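Local structure of acinetobacter secreted protease CpaA (Acinetobacter nosocomialis M2, 6O38) at residues N158-P162 and K544-R548. The protein is a secreted zinc metalloprotease that forms a complex with its chaperone CpaB, which probably assists its export by type II secretion. Numbering follows the deposited sequence.
Sequences NLLFP and KYGVR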
loop_
_atom_site.group_PDB
_atom_site.type_symbol
_atom_site.label_atom_id
_atom_site.label_comp_id
_atom_site.label_asym_id
_atom_site.label_seq_id
_atom_site.Cartn_x
_atom_site.Cartn_y
_atom_site.Cartn_z
ATOM N N ASN A 158 19.512 5.787 18.581
ATOM C CA ASN A 158 18.069 5.965 18.656
ATOM C C ASN A 158 17.413 6.030 17.281
ATOM O O ASN A 158 16.284 6.518 17.162
ATOM C CB ASN A 158 17.731 7.219 19.466
ATOM C CG ASN A 158 18.393 8.470 18.917
ATOM O OD1 ASN A 158 19.075 8.433 17.894
ATOM N ND2 ASN A 158 18.191 9.590 19.601
ATOM N N LEU A 159 18.095 5.551 16.245
ATOM C CA LEU A 159 17.508 5.450 14.919
ATOM C C LEU A 159 16.916 4.061 14.717
ATOM O O LEU A 159 17.393 3.074 15.285
ATOM C CB LEU A 159 18.552 5.743 13.840
ATOM C CG LEU A 159 19.282 7.082 13.975
ATOM C CD1 LEU A 159 20.224 7.307 12.804
ATOM C CD2 LEU A 159 18.290 8.229 14.096
ATOM N N LEU A 160 15.853 3.996 13.911
ATOM C CA LEU A 160 15.171 2.725 13.681
ATOM C C LEU A 160 16.123 1.678 13.116
ATOM O O LEU A 160 16.114 0.520 13.549
ATOM C CB LEU A 160 13.980 2.930 12.745
ATOM C CG LEU A 160 13.172 1.676 12.407
ATOM C CD1 LEU A 160 12.424 1.172 13.630
ATOM C CD2 LEU A 160 12.213 1.950 11.259
ATOM N N PHE A 161 16.953 2.065 12.150
ATOM C CA PHE A 161 17.956 1.183 11.579
ATOM C C PHE A 161 19.284 1.921 11.460
ATOM O O PHE A 161 19.303 3.124 11.175
ATOM C CB PHE A 161 17.525 0.665 10.199
ATOM C CG PHE A 161 16.395 -0.322 10.248
ATOM C CD1 PHE A 161 16.619 -1.630 10.648
ATOM C CD2 PHE A 161 15.113 0.053 9.886
ATOM C CE1 PHE A 161 15.583 -2.543 10.692
ATOM C CE2 PHE A 161 14.072 -0.857 9.928
ATOM C CZ PHE A 161 14.308 -2.156 10.332
ATOM N N PRO A 162 20.405 1.231 11.669
ATOM C CA PRO A 162 21.724 1.883 11.576
ATOM C C PRO A 162 22.202 2.033 10.134
ATOM O O PRO A 162 23.216 1.464 9.720
ATOM C CB PRO A 162 22.611 0.938 12.397
ATOM C CG PRO A 162 21.995 -0.403 12.200
ATOM C CD PRO A 162 20.509 -0.181 12.080
ATOM N N LYS A 544 7.855 0.473 3.023
ATOM C CA LYS A 544 8.374 1.815 3.259
ATOM C C LYS A 544 9.498 1.845 4.289
ATOM O O LYS A 544 10.520 2.505 4.076
ATOM C CB LYS A 544 7.240 2.743 3.706
ATOM C CG LYS A 544 7.704 4.145 4.068
ATOM C CD LYS A 544 6.540 5.112 4.193
ATOM C CE LYS A 544 7.039 6.544 4.316
ATOM N NZ LYS A 544 8.171 6.822 3.390
ATOM N N TYR A 545 9.330 1.141 5.408
ATOM C CA TYR A 545 10.246 1.281 6.531
ATOM C C TYR A 545 11.248 0.141 6.655
ATOM O O TYR A 545 12.252 0.297 7.359
ATOM C CB TYR A 545 9.452 1.415 7.833
ATOM C CG TYR A 545 8.490 2.582 7.803
ATOM C CD1 TYR A 545 8.950 3.886 7.924
ATOM C CD2 TYR A 545 7.126 2.381 7.638
ATOM C CE1 TYR A 545 8.077 4.958 7.889
ATOM C CE2 TYR A 545 6.246 3.446 7.603
ATOM C CZ TYR A 545 6.727 4.732 7.729
ATOM O OH TYR A 545 5.855 5.796 7.695
ATOM N N GLY A 546 11.006 -0.992 5.999
ATOM C CA GLY A 546 11.950 -2.087 6.007
ATOM C C GLY A 546 11.856 -3.022 7.192
ATOM O O GLY A 546 12.701 -3.916 7.319
ATOM N N VAL A 547 10.867 -2.842 8.068
ATOM C CA VAL A 547 10.710 -3.726 9.216
ATOM C C VAL A 547 10.352 -5.124 8.734
ATOM O O VAL A 547 9.438 -5.305 7.918
ATOM C CB VAL A 547 9.644 -3.176 10.175
ATOM C CG1 VAL A 547 9.415 -4.141 11.329
ATOM C CG2 VAL A 547 10.053 -1.805 10.691
ATOM N N ARG A 548 11.080 -6.121 9.228
ATOM C CA ARG A 548 10.773 -7.507 8.903
ATOM C C ARG A 548 9.435 -7.911 9.514
ATOM O O ARG A 548 9.202 -7.720 10.711
ATOM C CB ARG A 548 11.894 -8.424 9.388
ATOM C CG ARG A 548 11.552 -9.900 9.346
ATOM C CD ARG A 548 12.798 -10.740 9.142
ATOM N NE ARG A 548 13.889 -10.362 10.031
ATOM C CZ ARG A 548 15.173 -10.460 9.709
ATOM N NH1 ARG A 548 15.525 -10.921 8.516
ATOM N NH2 ARG A 548 16.107 -10.095 10.576
#
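Phe161 and Leu160 reach out side by side from the loop 158-162 and rest on the backbone of Tyr545 and Gly546 and on the valine of the loop 544-548. Phe161 contributes most. The far end of its ring reaches the carbonyl groups of Tyr545 and Gly546: CE2 lies 3.4 Å from Tyr545 O, and CZ lies 3.8 Å from Gly546 O. Both carbonyl oxygens approach the ring obliquely, whereas the CA of Val547 sits at the ring edge near its plane, 4.1 Å from Phe161 CZ. In Phe161, CG lies anti to the carbonyl carbon (chi1 -71°), which carries the ring toward the 544-548 backbone. Gly546 has a positive phi (84°), a conformation that glycine adopts easily, and brings its backbone close to the ring with no side chain between.

The purely apolar part is thin. Val547 turns CG2 to both partners, 4.2 Å from Phe161 CE2 and 4.4 Å from Leu160 CD2. That same Leu160 methyl is 4.4 Å from Tyr545 CB, so Leu160 meets the base of the tyrosine while the aromatic ring extends beyond the contact, one face covered by Lys544 CG 3.7 Å above its plane. Direct polar bonding between the loops is absent; Gly546 O instead accepts a hydrogen bond from the side chain of Arg233, a residue that Phe161 also touches, and Arg548 forms a salt bridge with Asp274.

The contact packs the loop between strands 152-154 and 166-167, in the second StcE-type beta-sandwich domain, against the long loop between helices 496-504 and 557-569, which follows the zinc-binding helix in sequence. Strand 183-195 borders both partners: Val185 touches Leu160 and Tyr545, and Trp184 shares backbone hydrogen bonds with Asn158 and Leu160.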